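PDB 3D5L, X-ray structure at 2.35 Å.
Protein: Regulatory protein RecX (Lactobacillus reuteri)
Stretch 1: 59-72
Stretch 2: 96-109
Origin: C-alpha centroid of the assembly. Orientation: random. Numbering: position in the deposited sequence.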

ATOM      1  N   GLN A  59      11.057  -1.839  19.799  1.00 16.06           N
ATOM      2  CA  GLN A  59      10.675  -2.930  18.906  1.00 17.70           C
ATOM      3  C   GLN A  59       9.719  -2.365  17.867  1.00 16.31           C
ATOM      4  O   GLN A  59       9.724  -2.789  16.714  1.00 17.32           O
ATOM      5  N   GLN A  60       8.889  -1.413  18.283  1.00 14.73           N
ATOM      6  CA  GLN A  60       7.926  -0.810  17.371  1.00 14.24           C
ATOM      7  C   GLN A  60       8.645   0.146  16.430  1.00 12.16           C
ATOM      8  O   GLN A  60       8.398   0.130  15.230  1.00 13.51           O
ATOM      9  N   ALA A  61       9.550   0.953  16.979  1.00  9.29           N
ATOM     10  CA  ALA A  61      10.312   1.912  16.182  1.00 10.70           C
ATOM     11  C   ALA A  61      11.092   1.193  15.085  1.00 11.57           C
ATOM     12  O   ALA A  61      11.248   1.715  13.983  1.00 12.36           O
ATOM     13  N   LYS A  62      11.573  -0.011  15.389  1.00 13.77           N
ATOM     14  CA  LYS A  62      12.319  -0.806  14.416  1.00 15.19           C
ATOM     15  C   LYS A  62      11.431  -1.284  13.263  1.00 13.49           C
ATOM     16  O   LYS A  62      11.872  -1.330  12.114  1.00 14.36           O
ATOM     17  N   ALA A  63      10.185  -1.640  13.560  1.00 11.81           N
ATOM     18  CA  ALA A  63       9.282  -2.120  12.509  1.00 12.18           C
ATOM     19  C   ALA A  63       8.920  -0.927  11.633  1.00 12.45           C
ATOM     20  O   ALA A  63       8.759  -1.038  10.418  1.00 13.02           O
ATOM     21  N   TYR A  64       8.815   0.226  12.269  1.00 11.74           N
ATOM     22  CA  TYR A  64       8.499   1.438  11.555  1.00 12.59           C
ATOM     23  C   TYR A  64       9.614   1.726  10.552  1.00 11.80           C
ATOM     24  O   TYR A  64       9.341   2.018   9.388  1.00 12.58           O
ATOM     25  N   SER A  65      10.865   1.642  11.010  1.00 11.81           N
ATOM     26  CA  SER A  65      12.034   1.885  10.154  1.00 12.27           C
ATOM     27  C   SER A  65      12.013   0.971   8.947  1.00 10.17           C
ATOM     28  O   SER A  65      12.267   1.404   7.824  1.00 10.06           O
ATOM     29  N   ARG A  66      11.730  -0.308   9.178  1.00  9.01           N
ATOM     30  CA  ARG A  66      11.678  -1.263   8.078  1.00  7.90           C
ATOM     31  C   ARG A  66      10.550  -0.939   7.082  1.00  7.26           C
ATOM     32  O   ARG A  66      10.691  -1.205   5.890  1.00  6.79           O
ATOM     33  N   MET A  67       9.430  -0.380   7.550  1.00  3.76           N
ATOM     34  CA  MET A  67       8.374  -0.019   6.612  1.00  6.83           C
ATOM     35  C   MET A  67       8.898   1.178   5.799  1.00  9.59           C
ATOM     36  O   MET A  67       8.511   1.355   4.645  1.00  9.16           O
ATOM     37  N   LEU A  68       9.784   1.983   6.398  1.00 10.45           N
ATOM     38  CA  LEU A  68      10.362   3.129   5.690  1.00 13.86           C
ATOM     39  C   LEU A  68      11.236   2.649   4.544  1.00 13.61           C
ATOM     40  O   LEU A  68      11.286   3.286   3.497  1.00 14.65           O
ATOM     41  N   ASP A  69      11.938   1.537   4.750  1.00 14.59           N
ATOM     42  CA  ASP A  69      12.786   0.966   3.705  1.00 14.04           C
ATOM     43  C   ASP A  69      11.883   0.294   2.654  1.00 12.45           C
ATOM     44  O   ASP A  69      12.162   0.335   1.469  1.00 12.77           O
ATOM     45  N   TYR A  70      10.802  -0.328   3.113  1.00 11.66           N
ATOM     46  CA  TYR A  70       9.855  -1.012   2.243  1.00 11.12           C
ATOM     47  C   TYR A  70       9.203  -0.034   1.270  1.00 11.92           C
ATOM     48  O   TYR A  70       9.013  -0.326   0.086  1.00 11.81           O
ATOM     49  N   LEU A  71       8.870   1.139   1.788  1.00 12.51           N
ATOM     50  CA  LEU A  71       8.247   2.184   0.994  1.00 12.51           C
ATOM     51  C   LEU A  71       9.253   2.885   0.072  1.00 13.54           C
ATOM     52  O   LEU A  71       8.851   3.567  -0.874  1.00 12.80           O
ATOM     53  N   SER A  72      10.551   2.711   0.320  1.00 13.34           N
ATOM     54  CA  SER A  72      11.543   3.390  -0.518  1.00 16.04           C
ATOM     55  C   SER A  72      11.789   2.769  -1.889  1.00 16.23           C
ATOM     56  O   SER A  72      12.443   3.376  -2.733  1.00 17.98           O
ATOM     57  N   GLU A  96      -1.844  -1.041  13.874  1.00 18.55           N
ATOM     58  CA  GLU A  96      -2.633   0.182  13.809  1.00 20.76           C
ATOM     59  C   GLU A  96      -1.825   1.447  14.139  1.00 19.33           C
ATOM     60  O   GLU A  96      -1.986   2.459  13.466  1.00 20.55           O
ATOM     61  N   PRO A  97      -0.967   1.413  15.185  1.00 17.97           N
ATOM     62  CA  PRO A  97      -0.170   2.600  15.527  1.00 18.39           C
ATOM     63  C   PRO A  97       0.788   2.989  14.394  1.00 17.24           C
ATOM     64  O   PRO A  97       0.925   4.163  14.065  1.00 18.47           O
ATOM     65  N   ILE A  98       1.449   1.998  13.802  1.00 17.21           N
ATOM     66  CA  ILE A  98       2.379   2.242  12.698  1.00 15.81           C
ATOM     67  C   ILE A  98       1.632   2.744  11.462  1.00 16.86           C
ATOM     68  O   ILE A  98       2.093   3.663  10.797  1.00 17.65           O
ATOM     69  N   LEU A  99       0.474   2.154  11.160  1.00 17.48           N
ATOM     70  CA  LEU A  99      -0.313   2.599  10.009  1.00 18.33           C
ATOM     71  C   LEU A  99      -0.691   4.050  10.227  1.00 19.31           C
ATOM     72  O   LEU A  99      -0.648   4.860   9.298  1.00 18.30           O
ATOM     73  N   LYS A 100      -1.072   4.359  11.465  1.00 18.87           N
ATOM     74  CA  LYS A 100      -1.457   5.707  11.853  1.00 19.16           C
ATOM     75  C   LYS A 100      -0.265   6.644  11.741  1.00 19.32           C
ATOM     76  O   LYS A 100      -0.385   7.747  11.205  1.00 19.63           O
ATOM     77  N   LYS A 101       0.883   6.210  12.253  1.00 16.96           N
ATOM     78  CA  LYS A 101       2.076   7.036  12.190  1.00 17.83           C
ATOM     79  C   LYS A 101       2.526   7.275  10.755  1.00 18.18           C
ATOM     80  O   LYS A 101       2.910   8.388  10.398  1.00 20.27           O
ATOM     81  N   LEU A 102       2.485   6.234   9.929  1.00 17.48           N
ATOM     82  CA  LEU A 102       2.884   6.371   8.533  1.00 17.34           C
ATOM     83  C   LEU A 102       1.884   7.258   7.809  1.00 18.38           C
ATOM     84  O   LEU A 102       2.250   8.070   6.963  1.00 17.57           O
ATOM     85  N   ARG A 103       0.615   7.088   8.154  1.00 19.32           N
ATOM     86  CA  ARG A 103      -0.461   7.858   7.552  1.00 22.65           C
ATOM     87  C   ARG A 103      -0.277   9.334   7.916  1.00 24.24           C
ATOM     88  O   ARG A 103      -0.385  10.219   7.062  1.00 25.12           O
ATOM     89  N   GLY A 104       0.017   9.587   9.186  1.00 24.77           N
ATOM     90  CA  GLY A 104       0.240  10.948   9.641  1.00 28.57           C
ATOM     91  C   GLY A 104       1.391  11.628   8.913  1.00 30.22           C
ATOM     92  O   GLY A 104       1.350  12.838   8.684  1.00 31.44           O
ATOM     93  N   GLN A 105       2.423  10.860   8.555  1.00 30.29           N
ATOM     94  CA  GLN A 105       3.571  11.409   7.831  1.00 29.89           C
ATOM     95  C   GLN A 105       3.276  11.313   6.344  1.00 28.88           C
ATOM     96  O   GLN A 105       4.114  11.642   5.499  1.00 29.04           O
ATOM     97  N   GLN A 106       2.062  10.859   6.051  1.00 28.03           N
ATOM     98  CA  GLN A 106       1.573  10.669   4.694  1.00 27.98           C
ATOM     99  C   GLN A 106       2.562   9.947   3.788  1.00 25.24           C
ATOM    100  O   GLN A 106       2.916  10.418   2.700  1.00 21.86           O
ATOM    101  N   LEU A 107       2.998   8.787   4.258  1.00 23.39           N
ATOM    102  CA  LEU A 107       3.916   7.959   3.509  1.00 22.51           C
ATOM    103  C   LEU A 107       3.084   6.895   2.802  1.00 22.57           C
ATOM    104  O   LEU A 107       3.594   6.119   1.992  1.00 23.19           O
ATOM    105  N   ILE A 108       1.795   6.869   3.133  1.00 21.23           N
ATOM    106  CA  ILE A 108       0.843   5.960   2.507  1.00 22.77           C
ATOM    107  C   ILE A 108      -0.396   6.784   2.133  1.00 22.38           C
ATOM    108  O   ILE A 108      -0.793   7.686   2.870  1.00 23.28           O
ATOM    109  N   ASP A 109      -0.995   6.481   0.985  1.00 19.56           N
ATOM    110  CA  ASP A 109      -2.158   7.228   0.515  1.00 17.46           C
ATOM    111  C   ASP A 109      -2.925   6.387  -0.501  1.00 14.94           C
ATOM    112  O   ASP A 109      -2.574   6.368  -1.679  1.00 14.04           O
TER

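Helix 59-71 and helix 96-104 cross at -50° with axes 10.4 Å apart at closest approach, and the two stretches bury 561 Å² between them. No hydrogen bond spans the contact, so packing is judged from side-chain distances.

The apolar evidence centres on two knobs. Ile 98 (chi1 m, chi2 t) sits among Gln 60, Ala 63, Tyr 64 and Met 67; its CD1 lies 3.7 Å from Ala 63 CB. One turn on, Leu 102 (m, t) fills the hole formed by Tyr 64, Met 67, Leu 68 and Leu 71, its CD2 being 3.8 Å from Leu 71 CD1 and its CD1 4.0 Å from Met 67 CB. Met 67 starts toward the partner, but its end leads away. Beyond the helix, Leu 107 (m, t) continues the seam: its CD1 is 3.6 Å from Leu 68 CD2, while Leu 71 CD2 comes within 3.3 Å of Leu 107 O.

Aromatic contacts belong to Tyr 64 (chi1 t), which points sideways at CA-to-CB, but its end comes nearer the partner; the other stretch covers 119 Å² of the residue. Ile 98 CG2 lies at the ring edge. The extended, all-t Lys 101 runs over one face, with CE 3.9 Å and NZ 4.4 Å from the Tyr 64 ring centroid, both 22° off the normal: CH-pi and cation-pi geometry.

Among polar side chains, Gln 60 (t, t) points toward the partner, with its NE2 3.7 Å from Pro 97 CB and its CG 4.1 Å from Ile 98 CG1.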

ATOM      1  CB  GLN A  59       9.952  -4.050  19.658  1.00 21.57           C
ATOM      2  CG  GLN A  59      10.706  -4.649  20.846  1.00 26.98           C
ATOM      3  CD  GLN A  59       9.829  -5.601  21.665  1.00 30.31           C
ATOM      4  OE1 GLN A  59      10.183  -5.980  22.787  1.00 33.42           O
ATOM      5  NE2 GLN A  59       8.680  -5.988  21.104  1.00 28.56           N
ATOM      6  CB  GLN A  60       6.831  -0.061  18.139  1.00 13.20           C
ATOM      7  CG  GLN A  60       5.692   0.431  17.238  1.00 16.71           C
ATOM      8  CD  GLN A  60       4.570   1.110  18.006  1.00 18.25           C
ATOM      9  OE1 GLN A  60       4.020   0.551  18.959  1.00 19.24           O
ATOM     10  NE2 GLN A  60       4.222   2.321  17.591  1.00 18.83           N
ATOM     11  CB  ALA A  61      11.265   2.713  17.077  1.00  7.43           C
ATOM     12  CB  LYS A  62      12.945  -2.022  15.096  1.00 18.80           C
ATOM     13  CG  LYS A  62      13.907  -1.669  16.209  1.00 22.58           C
ATOM     14  CD  LYS A  62      15.324  -1.559  15.717  1.00 24.76           C
ATOM     15  CE  LYS A  62      15.995  -2.907  15.796  1.00 26.39           C
ATOM     16  NZ  LYS A  62      15.852  -3.420  17.181  1.00 27.58           N
ATOM     17  CB  ALA A  63       8.024  -2.742  13.124  1.00  6.82           C
ATOM     18  CB  TYR A  64       8.363   2.600  12.538  1.00 13.89           C
ATOM     19  CG  TYR A  64       8.016   3.896  11.855  1.00 15.18           C
ATOM     20  CD1 TYR A  64       6.739   4.102  11.317  1.00 16.11           C
ATOM     21  CD2 TYR A  64       8.963   4.908  11.722  1.00 14.29           C
ATOM     22  CE1 TYR A  64       6.413   5.291  10.659  1.00 15.46           C
ATOM     23  CE2 TYR A  64       8.649   6.099  11.066  1.00 19.43           C
ATOM     24  CZ  TYR A  64       7.370   6.281  10.542  1.00 17.78           C
ATOM     25  OH  TYR A  64       7.049   7.472   9.939  1.00 20.05           O
ATOM     26  CB  SER A  65      13.335   1.629  10.920  1.00 14.45           C
ATOM     27  OG  SER A  65      13.441   2.484  12.034  1.00 22.09           O
ATOM     28  CB  ARG A  66      11.525  -2.674   8.624  1.00  9.99           C
ATOM     29  CG  ARG A  66      12.701  -3.103   9.481  1.00 16.76           C
ATOM     30  CD  ARG A  66      12.786  -4.610   9.562  1.00 21.03           C
ATOM     31  NE  ARG A  66      12.705  -5.205   8.229  1.00 25.73           N
ATOM     32  CZ  ARG A  66      12.783  -6.510   7.988  1.00 26.68           C
ATOM     33  NH1 ARG A  66      12.953  -7.360   8.994  1.00 28.71           N
ATOM     34  NH2 ARG A  66      12.663  -6.963   6.748  1.00 26.05           N
ATOM     35  CB  MET A  67       7.061   0.351   7.329  1.00  6.17           C
ATOM     36  CG  MET A  67       6.311  -0.832   7.972  1.00  8.40           C
ATOM     37  SD  MET A  67       6.088  -2.266   6.835  1.00  3.49           S
ATOM     38  CE  MET A  67       7.688  -3.142   7.011  1.00  5.17           C
ATOM     39  CB  LEU A  68      11.207   4.017   6.622  1.00 12.86           C
ATOM     40  CG  LEU A  68      10.452   4.789   7.701  1.00 14.23           C
ATOM     41  CD1 LEU A  68      11.383   5.825   8.331  1.00 12.73           C
ATOM     42  CD2 LEU A  68       9.218   5.460   7.082  1.00 10.06           C
ATOM     43  CB  ASP A  69      13.745  -0.093   4.276  1.00 16.48           C
ATOM     44  CG  ASP A  69      14.713   0.473   5.306  1.00 23.51           C
ATOM     45  OD1 ASP A  69      15.203   1.608   5.116  1.00 25.23           O
ATOM     46  OD2 ASP A  69      15.010  -0.235   6.303  1.00 26.34           O
ATOM     47  CB  TYR A  70       8.785  -1.703   3.103  1.00  9.46           C
ATOM     48  CG  TYR A  70       7.722  -2.432   2.314  1.00 10.96           C
ATOM     49  CD1 TYR A  70       8.071  -3.396   1.360  1.00 10.41           C
ATOM     50  CD2 TYR A  70       6.363  -2.162   2.516  1.00 10.04           C
ATOM     51  CE1 TYR A  70       7.096  -4.070   0.630  1.00  8.42           C
ATOM     52  CE2 TYR A  70       5.375  -2.840   1.784  1.00 10.02           C
ATOM     53  CZ  TYR A  70       5.760  -3.788   0.843  1.00  9.13           C
ATOM     54  OH  TYR A  70       4.815  -4.451   0.095  1.00 12.19           O
ATOM     55  CB  LEU A  71       7.603   3.205   1.933  1.00 10.46           C
ATOM     56  CG  LEU A  71       6.271   2.798   2.565  1.00 10.14           C
ATOM     57  CD1 LEU A  71       6.088   3.471   3.938  1.00  7.46           C
ATOM     58  CD2 LEU A  71       5.134   3.191   1.597  1.00  9.73           C
ATOM     59  CB  SER A  72      12.887   3.541   0.226  1.00 14.67           C
ATOM     60  OG  SER A  72      13.650   2.344   0.248  1.00 15.45           O
ATOM     61  CB  GLU A  96      -3.860   0.060  14.732  1.00 21.89           C
ATOM     62  CG  GLU A  96      -4.995   1.038  14.416  1.00 25.45           C
ATOM     63  CD  GLU A  96      -5.465   0.972  12.956  1.00 29.59           C
ATOM     64  OE1 GLU A  96      -5.823  -0.136  12.477  1.00 29.01           O
ATOM     65  OE2 GLU A  96      -5.476   2.037  12.290  1.00 29.39           O
ATOM     66  CB  PRO A  97       0.579   2.172  16.796  1.00 17.46           C
ATOM     67  CG  PRO A  97      -0.374   1.214  17.432  1.00 17.84           C
ATOM     68  CD  PRO A  97      -0.847   0.395  16.244  1.00 17.62           C
ATOM     69  CB  ILE A  98       3.196   0.945  12.371  1.00 16.33           C
ATOM     70  CG1 ILE A  98       4.262   0.739  13.453  1.00 14.58           C
ATOM     71  CG2 ILE A  98       3.836   1.020  10.978  1.00 14.63           C
ATOM     72  CD1 ILE A  98       5.090  -0.509  13.282  1.00 15.29           C
ATOM     73  CB  LEU A  99      -1.605   1.794   9.843  1.00 17.19           C
ATOM     74  CG  LEU A  99      -1.548   0.347   9.352  1.00 20.41           C
ATOM     75  CD1 LEU A  99      -2.976  -0.174   9.178  1.00 16.96           C
ATOM     76  CD2 LEU A  99      -0.793   0.268   8.031  1.00 21.69           C
ATOM     77  CB  LYS A 100      -1.969   5.723  13.293  1.00 20.41           C
ATOM     78  CG  LYS A 100      -2.465   7.082  13.747  1.00 21.71           C
ATOM     79  CD  LYS A 100      -2.862   7.059  15.215  1.00 26.20           C
ATOM     80  CE  LYS A 100      -3.354   8.427  15.684  1.00 26.24           C
ATOM     81  NZ  LYS A 100      -3.714   8.402  17.130  1.00 27.55           N
ATOM     82  CB  LYS A 101       3.226   6.418  12.994  1.00 17.15           C
ATOM     83  CG  LYS A 101       4.523   7.214  12.845  1.00 18.49           C
ATOM     84  CD  LYS A 101       5.586   6.870  13.893  1.00 17.23           C
ATOM     85  CE  LYS A 101       6.773   7.837  13.750  1.00 18.39           C
ATOM     86  NZ  LYS A 101       7.863   7.618  14.751  1.00 20.16           N
ATOM     87  CB  LEU A 102       2.927   5.001   7.850  1.00 16.40           C
ATOM     88  CG  LEU A 102       4.111   4.092   8.174  1.00 14.61           C
ATOM     89  CD1 LEU A 102       3.796   2.684   7.679  1.00 10.93           C
ATOM     90  CD2 LEU A 102       5.382   4.645   7.524  1.00 13.20           C
ATOM     91  CB  ARG A 103      -1.803   7.335   8.072  1.00 24.96           C
ATOM     92  CG  ARG A 103      -2.977   7.547   7.141  1.00 26.57           C
ATOM     93  CD  ARG A 103      -4.245   7.005   7.780  1.00 28.43           C
ATOM     94  NE  ARG A 103      -4.369   5.550   7.700  1.00 26.23           N
ATOM     95  CZ  ARG A 103      -4.799   4.786   8.701  1.00 26.12           C
ATOM     96  NH1 ARG A 103      -5.134   5.339   9.865  1.00 25.36           N
ATOM     97  NH2 ARG A 103      -4.920   3.473   8.535  1.00 25.41           N
ATOM     98  CB  GLN A 105       4.843  10.621   8.153  1.00 31.90           C
ATOM     99  CG  GLN A 105       5.283  10.666   9.614  1.00 36.51           C
ATOM    100  CD  GLN A 105       5.596  12.078  10.098  1.00 40.02           C
ATOM    101  OE1 GLN A 105       4.694  12.892  10.313  1.00 42.11           O
ATOM    102  NE2 GLN A 105       6.879  12.372  10.270  1.00 40.51           N
ATOM    103  CB  GLN A 106       1.162  12.001   4.060  1.00 31.79           C
ATOM    104  CG  GLN A 106      -0.040  11.844   3.131  1.00 36.58           C
ATOM    105  CD  GLN A 106      -1.228  11.160   3.823  1.00 40.54           C
ATOM    106  OE1 GLN A 106      -1.733  11.638   4.848  1.00 43.39           O
ATOM    107  NE2 GLN A 106      -1.674  10.037   3.266  1.00 39.08           N
ATOM    108  CB  LEU A 107       4.940   7.353   4.462  1.00 22.77           C
ATOM    109  CG  LEU A 107       5.771   8.445   5.143  1.00 21.69           C
ATOM    110  CD1 LEU A 107       6.732   7.834   6.151  1.00 22.77           C
ATOM    111  CD2 LEU A 107       6.537   9.214   4.084  1.00 21.90           C
ATOM    112  CB  ILE A 108       0.445   4.799   3.436  1.00 23.29           C
ATOM    113  CG1 ILE A 108      -0.110   5.328   4.752  1.00 23.66           C
ATOM    114  CG2 ILE A 108       1.656   3.902   3.673  1.00 25.39           C
ATOM    115  CD1 ILE A 108      -0.557   4.211   5.696  1.00 24.29           C
ATOM    116  CB  ASP A 109      -1.676   8.524  -0.134  1.00 18.48           C
ATOM    117  CG  ASP A 109      -2.802   9.486  -0.448  1.00 18.09           C
ATOM    118  OD1 ASP A 109      -3.982   9.124  -0.275  1.00 21.40           O
ATOM    119  OD2 ASP A 109      -2.501  10.622  -0.875  1.00 22.50           O
TER